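Putative tagatose-6-phosphate ketose/aldose isomerase (Escherichia coli, PDB 3C3J) is a putative sugar isomerase of the SIS family, built from two SIS domains that each hold a five-stranded parallel sheet flanked by helices. Local coordinates at residues I309-E314 and P323-P328. Numbering follows the deposited sequence.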
loop_
_atom_site.group_PDB
_atom_site.type_symbol
_atom_site.label_atom_id
_atom_site.label_comp_id
_atom_site.label_asym_id
_atom_site.label_seq_id
_atom_site.Cartn_x
_atom_site.Cartn_y
_atom_site.Cartn_z
ATOM N N ILE A 309 -18.416 -11.042 7.530
ATOM C CA ILE A 309 -19.371 -9.973 7.846
ATOM C C ILE A 309 -19.306 -8.920 6.744
ATOM O O ILE A 309 -18.242 -8.414 6.447
ATOM C CB ILE A 309 -19.049 -9.287 9.200
ATOM C CG1 ILE A 309 -19.078 -10.282 10.352
ATOM C CG2 ILE A 309 -19.996 -8.123 9.503
ATOM C CD1 ILE A 309 -18.724 -9.641 11.679
ATOM N N ALA A 310 -20.449 -8.637 6.132
ATOM C CA ALA A 310 -20.608 -7.543 5.189
ATOM C C ALA A 310 -21.212 -6.368 5.937
ATOM O O ALA A 310 -22.226 -6.524 6.640
ATOM C CB ALA A 310 -21.516 -7.937 4.066
ATOM N N ILE A 311 -20.610 -5.192 5.768
ATOM C CA ILE A 311 -21.191 -3.940 6.241
ATOM C C ILE A 311 -21.599 -3.119 5.013
ATOM O O ILE A 311 -20.770 -2.840 4.153
ATOM C CB ILE A 311 -20.223 -3.145 7.159
ATOM C CG1 ILE A 311 -19.669 -4.044 8.277
ATOM C CG2 ILE A 311 -20.929 -1.940 7.759
ATOM C CD1 ILE A 311 -18.638 -3.359 9.178
ATOM N N ALA A 312 -22.889 -2.782 4.908
ATOM C CA ALA A 312 -23.421 -2.113 3.718
ATOM C C ALA A 312 -24.594 -1.192 4.013
ATOM O O ALA A 312 -25.347 -1.419 4.962
ATOM C CB ALA A 312 -23.821 -3.141 2.649
ATOM N N ALA A 313 -24.762 -0.185 3.151
ATOM C CA ALA A 313 -25.913 0.710 3.185
ATOM C C ALA A 313 -27.199 0.013 2.739
ATOM O O ALA A 313 -28.248 0.284 3.280
ATOM C CB ALA A 313 -25.668 1.910 2.321
ATOM N N GLU A 314 -27.105 -0.858 1.732
ATOM C CA GLU A 314 -28.255 -1.590 1.201
ATOM C C GLU A 314 -28.050 -3.072 1.404
ATOM O O GLU A 314 -26.971 -3.590 1.117
ATOM C CB GLU A 314 -28.371 -1.423 -0.302
ATOM C CG GLU A 314 -28.457 -0.031 -0.853
ATOM C CD GLU A 314 -28.681 -0.084 -2.380
ATOM O OE1 GLU A 314 -29.083 -1.172 -2.876
ATOM O OE2 GLU A 314 -28.438 0.935 -3.084
ATOM N N PRO A 323 -23.645 -13.275 8.033
ATOM C CA PRO A 323 -23.504 -12.167 8.982
ATOM C C PRO A 323 -23.339 -10.849 8.254
ATOM O O PRO A 323 -22.584 -10.780 7.283
ATOM C CB PRO A 323 -22.234 -12.520 9.749
ATOM C CG PRO A 323 -22.217 -14.011 9.729
ATOM C CD PRO A 323 -22.744 -14.386 8.373
ATOM N N HIS A 324 -24.067 -9.835 8.700
ATOM C CA HIS A 324 -24.058 -8.544 8.057
ATOM C C HIS A 324 -24.580 -7.458 8.975
ATOM O O HIS A 324 -25.328 -7.734 9.930
ATOM C CB HIS A 324 -24.883 -8.571 6.765
ATOM C CG HIS A 324 -26.348 -8.775 6.988
ATOM N ND1 HIS A 324 -26.896 -10.010 7.264
ATOM C CD2 HIS A 324 -27.376 -7.901 6.980
ATOM C CE1 HIS A 324 -28.201 -9.886 7.412
ATOM N NE2 HIS A 324 -28.519 -8.617 7.250
ATOM N N ILE A 325 -24.169 -6.229 8.675
ATOM C CA ILE A 325 -24.622 -5.047 9.363
ATOM C C ILE A 325 -25.099 -4.071 8.294
ATOM O O ILE A 325 -24.350 -3.736 7.384
ATOM C CB ILE A 325 -23.490 -4.416 10.201
ATOM C CG1 ILE A 325 -23.045 -5.356 11.302
ATOM C CG2 ILE A 325 -23.918 -3.073 10.807
ATOM C CD1 ILE A 325 -21.765 -4.921 11.977
ATOM N N ILE A 326 -26.352 -3.641 8.367
ATOM C CA ILE A 326 -26.844 -2.585 7.477
ATOM C C ILE A 326 -26.734 -1.272 8.214
ATOM O O ILE A 326 -27.162 -1.153 9.354
ATOM C CB ILE A 326 -28.309 -2.808 7.010
ATOM C CG1 ILE A 326 -28.476 -4.207 6.393
ATOM C CG2 ILE A 326 -28.743 -1.716 6.036
ATOM C CD1 ILE A 326 -27.552 -4.544 5.243
ATOM N N LEU A 327 -26.107 -0.292 7.571
ATOM C CA LEU A 327 -25.923 1.019 8.164
ATOM C C LEU A 327 -27.277 1.695 8.431
ATOM O O LEU A 327 -28.253 1.429 7.724
ATOM C CB LEU A 327 -25.081 1.908 7.236
ATOM C CG LEU A 327 -23.683 1.404 6.863
ATOM C CD1 LEU A 327 -23.053 2.380 5.860
ATOM C CD2 LEU A 327 -22.811 1.252 8.106
ATOM N N PRO A 328 -27.343 2.570 9.444
ATOM C CA PRO A 328 -28.594 3.326 9.674
ATOM C C PRO A 328 -29.062 4.043 8.416
ATOM O O PRO A 328 -28.232 4.469 7.624
ATOM C CB PRO A 328 -28.199 4.363 10.751
ATOM C CG PRO A 328 -27.097 3.754 11.460
ATOM C CD PRO A 328 -26.327 2.890 10.458
HETATM O O HOH W 1 -28.768 2.143 5.232
#
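Ala310 lies opposite His324, Ile311 opposite Ile325 and Ala312 opposite Ile326, in the parallel register that lays strand 324-326 on the edge of a sheet, beside strand 307-312. Ala310 and Ala312 each give their N-H to a carbonyl of the outer strand, Pro323 O and Ile325 O, and each takes one back at its own O, from Ile325 N (2.8 Å) and Leu327 N. The last donor sits above the carbonyl plane, where the paired chains run out of the strands.

The tight face is the one with Ile309, Ile311, Ile325 and Leu327. The side chains of Leu327 and Ile311 cross at about a right angle, with Leu327 CD2 3.7 Å from Ile311 CG2; chi1 of -51° puts Ile311 CG1 beside the backbone N and leaves CG2 anti to it. Phe342 and Tyr345 of helix 335-356 cover this side.

On the other face helix 288-302 covers Ala310, and the looser, solvent side lies at Pro323, His324 and Ile326 of the outer segment and at exposed Glu314. His324 CB is 3.4 Å from Ala310 O, while its ring leads away and ND1 bonds to Gly322 O. Ile326 turns CG2 to Ala313 O at 3.4 Å. Past the strands a water lies within hydrogen-bonding distance of both Ala313 O and Leu327 O.

The strands belong to one beta-alpha-beta unit with short helix 317-320 between them: main-chain bonds set the register, and apolar packing is concentrated on the face under helix 335-356.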